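Side-chain contacts in microcin B17-processing protein McbB (Escherichia coli str. K-12 substr. MG1655, PDB 6GRH), which is needed to convert the inactive precursor of microcin B17 (McbA) into the active antibiotic peptide: residues Lys64-Glu68 / Ser69-Lys73; Ile133-Ser136 / Asp137-Ile141. All coordinates share one frame; numbering follows the deposited sequence.

Interaction 1. Residues Lys64-Glu68 / Ser69-Lys73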
ATOM      1  N   LYS B  64     -12.297  51.454  13.629  1.00 41.90           N
ATOM      2  CA  LYS B  64     -13.367  52.183  14.321  1.00 42.66           C
ATOM      3  C   LYS B  64     -13.552  51.645  15.750  1.00 41.08           C
ATOM      4  O   LYS B  64     -13.626  52.393  16.694  1.00 40.88           O
ATOM      5  CB  LYS B  64     -14.675  52.045  13.521  1.00 44.00           C
ATOM      6  CG  LYS B  64     -15.761  53.070  13.823  1.00 46.64           C
ATOM      7  CD  LYS B  64     -16.628  53.314  12.572  1.00 48.28           C
ATOM      8  CE  LYS B  64     -17.983  53.928  12.888  1.00 49.87           C
ATOM      9  NZ  LYS B  64     -17.901  55.111  13.776  1.00 51.41           N
ATOM     10  N   LEU B  65     -13.604  50.327  15.881  1.00 39.84           N
ATOM     11  CA  LEU B  65     -13.705  49.674  17.195  1.00 39.72           C
ATOM     12  C   LEU B  65     -12.566  50.092  18.133  1.00 38.91           C
ATOM     13  O   LEU B  65     -12.793  50.454  19.291  1.00 38.62           O
ATOM     14  CB  LEU B  65     -13.693  48.158  17.023  1.00 39.12           C
ATOM     15  CG  LEU B  65     -14.702  47.313  17.783  1.00 39.90           C
ATOM     16  CD1 LEU B  65     -16.146  47.770  17.622  1.00 40.93           C
ATOM     17  CD2 LEU B  65     -14.536  45.873  17.289  1.00 39.28           C
ATOM     18  N   LEU B  66     -11.350  50.055  17.599  1.00 38.65           N
ATOM     19  CA  LEU B  66     -10.158  50.462  18.348  1.00 39.56           C
ATOM     20  C   LEU B  66     -10.181  51.958  18.705  1.00 41.06           C
ATOM     21  O   LEU B  66      -9.883  52.324  19.846  1.00 41.00           O
ATOM     22  CB  LEU B  66      -8.883  50.093  17.580  1.00 38.81           C
ATOM     23  CG  LEU B  66      -8.637  48.590  17.424  1.00 37.70           C
ATOM     24  CD1 LEU B  66      -7.602  48.315  16.336  1.00 37.49           C
ATOM     25  CD2 LEU B  66      -8.209  48.004  18.756  1.00 37.09           C
ATOM     26  N   ASP B  67     -10.546  52.811  17.743  1.00 43.08           N
ATOM     27  CA  ASP B  67     -10.712  54.261  17.995  1.00 45.50           C
ATOM     28  C   ASP B  67     -11.703  54.530  19.107  1.00 45.39           C
ATOM     29  O   ASP B  67     -11.438  55.338  19.970  1.00 45.78           O
ATOM     30  CB  ASP B  67     -11.176  55.028  16.743  1.00 48.23           C
ATOM     31  CG  ASP B  67     -10.058  55.231  15.703  1.00 50.01           C
ATOM     32  OD1 ASP B  67      -8.875  54.944  15.998  1.00 50.55           O
ATOM     33  OD2 ASP B  67     -10.370  55.693  14.580  1.00 51.96           O
ATOM     34  N   GLU B  68     -12.831  53.830  19.098  1.00 45.58           N
ATOM     35  CA  GLU B  68     -13.879  54.012  20.125  1.00 46.94           C
ATOM     36  C   GLU B  68     -13.421  53.669  21.549  1.00 45.46           C
ATOM     37  O   GLU B  68     -13.838  54.288  22.515  1.00 45.06           O
ATOM     38  CB  GLU B  68     -15.121  53.191  19.739  1.00 48.35           C
ATOM     39  CG  GLU B  68     -15.912  53.834  18.595  1.00 50.79           C
ATOM     40  CD  GLU B  68     -17.064  52.981  18.044  1.00 51.26           C
ATOM     41  OE1 GLU B  68     -17.050  51.738  18.119  1.00 51.30           O
ATOM     42  OE2 GLU B  68     -18.006  53.586  17.509  1.00 54.42           O
ATOM     43  N   SER B  69     -12.538  52.684  21.662  1.00 44.04           N
ATOM     44  CA  SER B  69     -11.925  52.319  22.932  1.00 43.54           C
ATOM     45  C   SER B  69     -10.610  53.054  23.197  1.00 43.81           C
ATOM     46  O   SER B  69      -9.909  52.687  24.126  1.00 43.53           O
ATOM     47  CB  SER B  69     -11.699  50.820  22.969  1.00 42.27           C
ATOM     48  OG  SER B  69     -12.927  50.162  23.171  1.00 42.89           O
ATOM     49  N   LEU B  70     -10.309  54.103  22.418  1.00 44.17           N
ATOM     50  CA  LEU B  70      -9.095  54.911  22.557  1.00 44.49           C
ATOM     51  C   LEU B  70      -7.775  54.106  22.571  1.00 43.20           C
ATOM     52  O   LEU B  70      -6.862  54.397  23.341  1.00 43.64           O
ATOM     53  CB  LEU B  70      -9.223  55.792  23.797  1.00 45.86           C
ATOM     54  CG  LEU B  70     -10.409  56.781  23.787  1.00 46.96           C
ATOM     55  CD1 LEU B  70     -10.522  57.421  25.160  1.00 47.80           C
ATOM     56  CD2 LEU B  70     -10.246  57.838  22.697  1.00 48.48           C
ATOM     57  N   ILE B  71      -7.690  53.116  21.697  1.00 41.32           N
ATOM     58  CA  ILE B  71      -6.518  52.248  21.583  1.00 41.05           C
ATOM     59  C   ILE B  71      -5.804  52.610  20.287  1.00 41.67           C
ATOM     60  O   ILE B  71      -6.457  52.758  19.253  1.00 41.36           O
ATOM     61  CB  ILE B  71      -6.956  50.765  21.573  1.00 39.47           C
ATOM     62  CG1 ILE B  71      -7.574  50.409  22.931  1.00 39.35           C
ATOM     63  CG2 ILE B  71      -5.798  49.811  21.232  1.00 38.62           C
ATOM     64  CD1 ILE B  71      -8.222  49.029  22.950  1.00 38.57           C
ATOM     65  N   ASP B  72      -4.480  52.752  20.337  1.00 42.24           N
ATOM     66  CA  ASP B  72      -3.680  52.921  19.126  1.00 43.22           C
ATOM     67  C   ASP B  72      -3.955  51.761  18.162  1.00 42.23           C
ATOM     68  O   ASP B  72      -3.888  50.582  18.562  1.00 40.08           O
ATOM     69  CB  ASP B  72      -2.180  52.995  19.459  1.00 44.44           C
ATOM     70  CG  ASP B  72      -1.310  53.179  18.210  1.00 45.89           C
ATOM     71  OD1 ASP B  72      -0.792  52.181  17.666  1.00 45.68           O
ATOM     72  OD2 ASP B  72      -1.165  54.334  17.749  1.00 48.59           O
ATOM     73  N   LYS B  73      -4.278  52.079  16.902  1.00 42.71           N
ATOM     74  CA  LYS B  73      -4.664  51.032  15.934  1.00 42.03           C
ATOM     75  C   LYS B  73      -3.582  49.982  15.689  1.00 40.95           C
ATOM     76  O   LYS B  73      -3.870  48.782  15.718  1.00 39.41           O
ATOM     77  CB  LYS B  73      -5.065  51.630  14.589  1.00 43.39           C
ATOM     78  CG  LYS B  73      -6.381  52.381  14.611  1.00 45.05           C
ATOM     79  CD  LYS B  73      -6.607  53.064  13.259  1.00 46.85           C
ATOM     80  CE  LYS B  73      -7.193  54.455  13.348  1.00 48.63           C
ATOM     81  NZ  LYS B  73      -6.440  55.400  14.218  1.00 50.53           N
TER
HETATM   82  O   HOH W   1     -14.429  49.744  21.176  1.00 36.04           O
HETATM   83  O   HOH W   2      -6.996  54.727  17.788  1.00 45.39           O
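L66 touches I71 and K73 across the end of helix 59-68, and its side chain can be traced outward. CB lies 4.0 Å from I71 O. With CG beside its own backbone N (chi1 -66°), the leucine's two methyls reach different residues of the chain beyond the turn. CD2 meets CG2 of I71 at 3.9 Å, two aliphatic chains set at a slant, while CD1 approaches the backbone of K73 and comes 3.8 Å from its O. I71 also packs on M43 of helix 41-52 and on an aromatic side chain of a different protein in the assembly.

A charged pair spans the exposed flank. The K73 chain bends in its outer half, bringing CE as well as NZ up to D67; the salt bridge runs from NZ to OD1 at 3.1 Å and is weak as a hydrogen bond. One water donates to both D67 OD1 and I71 O, tying the same carboxylate oxygen to the loop. Elsewhere in the turn, another water links L65 O to S69 OG, whose hydroxyl is also hydrogen-bonded to G42 O.

Backbone bonds set this frame. I71 N reaches L66 O at 3.0 Å and almost straight (170°), and L70 N reaches D67 O at 3.0 Å. L70, turned to positive phi (52°), is the C-prime residue. The paired bonds, with L66 and I71 in apolar contact across them, make this a Schellman motif ending the helix.

Interaction 2. Residues Ile133-Ser136 / Asp137-Ile141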
ATOM      1  N   ILE B 133     -30.911  24.260 -12.374  1.00 62.69           N
ATOM      2  CA  ILE B 133     -29.901  24.636 -11.388  1.00 59.11           C
ATOM      3  C   ILE B 133     -28.816  25.428 -12.133  1.00 56.98           C
ATOM      4  O   ILE B 133     -28.247  24.914 -13.082  1.00 56.04           O
ATOM      5  CB  ILE B 133     -29.269  23.377 -10.721  1.00 58.47           C
ATOM      6  CG1 ILE B 133     -30.321  22.489 -10.037  1.00 58.33           C
ATOM      7  CG2 ILE B 133     -28.203  23.771  -9.703  1.00 57.06           C
ATOM      8  CD1 ILE B 133     -29.794  21.117  -9.614  1.00 57.45           C
ATOM      9  N   ASN B 134     -28.552  26.671 -11.734  1.00 56.09           N
ATOM     10  CA  ASN B 134     -27.436  27.476 -12.281  1.00 55.28           C
ATOM     11  C   ASN B 134     -26.299  27.642 -11.262  1.00 53.78           C
ATOM     12  O   ASN B 134     -26.577  27.771 -10.071  1.00 53.54           O
ATOM     13  CB  ASN B 134     -27.932  28.866 -12.663  1.00 56.65           C
ATOM     14  N   VAL B 135     -25.042  27.650 -11.734  1.00 51.96           N
ATOM     15  CA  VAL B 135     -23.861  27.982 -10.918  1.00 50.11           C
ATOM     16  C   VAL B 135     -22.916  28.939 -11.663  1.00 50.04           C
ATOM     17  O   VAL B 135     -22.632  28.734 -12.838  1.00 51.54           O
ATOM     18  CB  VAL B 135     -23.067  26.702 -10.522  1.00 49.67           C
ATOM     19  CG1 VAL B 135     -21.853  27.050  -9.682  1.00 48.70           C
ATOM     20  CG2 VAL B 135     -23.953  25.721  -9.767  1.00 49.50           C
ATOM     21  N   SER B 136     -22.399  29.945 -10.963  1.00 49.06           N
ATOM     22  CA  SER B 136     -21.448  30.924 -11.525  1.00 50.08           C
ATOM     23  C   SER B 136     -20.016  30.409 -11.766  1.00 49.30           C
ATOM     24  O   SER B 136     -19.660  29.332 -11.302  1.00 45.13           O
ATOM     25  CB  SER B 136     -21.318  32.109 -10.562  1.00 51.29           C
ATOM     26  OG  SER B 136     -22.580  32.698 -10.302  1.00 53.59           O
ATOM     27  N   ASP B 137     -19.209  31.246 -12.439  1.00 49.41           N
ATOM     28  CA  ASP B 137     -17.751  31.043 -12.618  1.00 48.24           C
ATOM     29  C   ASP B 137     -16.978  30.847 -11.297  1.00 43.98           C
ATOM     30  O   ASP B 137     -17.278  31.467 -10.268  1.00 42.00           O
ATOM     31  CB  ASP B 137     -17.104  32.231 -13.383  1.00 50.81           C
ATOM     32  CG  ASP B 137     -17.406  32.221 -14.903  1.00 54.05           C
ATOM     33  OD1 ASP B 137     -18.323  31.493 -15.346  1.00 55.51           O
ATOM     34  OD2 ASP B 137     -16.717  32.949 -15.669  1.00 55.56           O
ATOM     35  N   SER B 138     -15.958  29.987 -11.350  1.00 40.55           N
ATOM     36  CA  SER B 138     -15.049  29.788 -10.236  1.00 37.84           C
ATOM     37  C   SER B 138     -15.753  29.390  -8.934  1.00 34.44           C
ATOM     38  O   SER B 138     -15.410  29.887  -7.875  1.00 33.60           O
ATOM     39  CB  SER B 138     -14.181  31.032 -10.011  1.00 38.79           C
ATOM     40  OG  SER B 138     -13.555  31.400 -11.213  1.00 41.85           O
ATOM     41  N   THR B 139     -16.717  28.482  -9.029  1.00 32.51           N
ATOM     42  CA  THR B 139     -17.465  28.006  -7.879  1.00 31.35           C
ATOM     43  C   THR B 139     -17.053  26.585  -7.540  1.00 30.54           C
ATOM     44  O   THR B 139     -16.899  25.752  -8.455  1.00 30.08           O
ATOM     45  CB  THR B 139     -18.962  28.005  -8.199  1.00 32.65           C
ATOM     46  OG1 THR B 139     -19.367  29.339  -8.508  1.00 34.00           O
ATOM     47  CG2 THR B 139     -19.785  27.473  -7.055  1.00 32.06           C
ATOM     48  N   LEU B 140     -16.854  26.319  -6.248  1.00 28.51           N
ATOM     49  CA  LEU B 140     -16.718  24.948  -5.740  1.00 27.97           C
ATOM     50  C   LEU B 140     -18.115  24.368  -5.505  1.00 28.22           C
ATOM     51  O   LEU B 140     -18.916  24.927  -4.755  1.00 29.41           O
ATOM     52  CB  LEU B 140     -15.912  24.915  -4.454  1.00 27.52           C
ATOM     53  CG  LEU B 140     -15.678  23.569  -3.741  1.00 27.50           C
ATOM     54  CD1 LEU B 140     -14.870  22.624  -4.608  1.00 27.88           C
ATOM     55  CD2 LEU B 140     -14.987  23.801  -2.418  1.00 27.41           C
ATOM     56  N   ILE B 141     -18.422  23.264  -6.165  1.00 26.99           N
ATOM     57  CA  ILE B 141     -19.697  22.600  -5.999  1.00 26.79           C
ATOM     58  C   ILE B 141     -19.517  21.389  -5.085  1.00 25.88           C
ATOM     59  O   ILE B 141     -18.818  20.421  -5.453  1.00 24.99           O
ATOM     60  CB  ILE B 141     -20.289  22.162  -7.364  1.00 27.36           C
ATOM     61  CG1 ILE B 141     -20.429  23.370  -8.292  1.00 28.50           C
ATOM     62  CG2 ILE B 141     -21.599  21.421  -7.157  1.00 27.59           C
ATOM     63  CD1 ILE B 141     -20.920  23.046  -9.689  1.00 29.46           C
TER
HETATM   64  O   HOH W   3     -17.653  27.425 -11.669  1.00 35.31           O
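V135 and T139 meet methyl to methyl where the loop after strand 122-127 turns into strand 139-144. CG1 of V135 lies 3.4 Å from CG2 of T139 and equally close to T139 CB, tighter than ordinary van der Waals contact. The valine's other branch, CG2, sits 4.0 Å from CD1 of I141, so one short side chain covers two residues that face the same way from the strand. For T139, chi1 of -60° sends CG2 anti to its backbone N to meet the valine, and swings the hydroxyl beside that N toward the preceding turn.

There OG1 donates to S136 O over 2.8 Å. It approaches from above the carbonyl plane, 60° out of it, rather than along a lone pair. The same oxygen receives a second bond, from a water at 2.8 Å, and that water accepts from T139 N at 3.0 Å. Side chain and backbone of T139 therefore both serve one carbonyl, directly and through solvent. S138 takes a positive phi (56°), which helps the chain reverse between S136 and T139.

Further out, F160 of helix 150-160 packs on both V135 and I141. V99 of strand 97-102 touches T139 and I141, and backbone bonds from T139 to A167 and from L140 to N97 and V99 fix the strand between its two neighbours in the mixed sheet.

The chemistry is divided within a single threonine: its methyl joins the apolar layer, while its hydroxyl, with the water, satisfies a turn carbonyl that has no direct bond to T139 N. The turn thus keeps its polar pairing by inserting a water where a closed turn would use a backbone bond.

In the fold
Both interactions are local and show how a chain changes direction beside a regular element, but in separate parts of the fold, with nearest atoms about 30 Å apart. The centre of interaction 1, which joins two successive helices, is about 35 Å from the centre of the chain; that of interaction 2, at the entry to an inner strand of the mixed sheet, about 16 Å. Each is partly buried: buried L66 and I71 meet beside exposed D67, and partly exposed V135 meets buried T139 and I141 beside exposed S136. Both use bridging water, but 64-73 adds a salt bridge and direct Schellman backbone bonds, 133-141 a threonine hydroxyl bond and no charged pair.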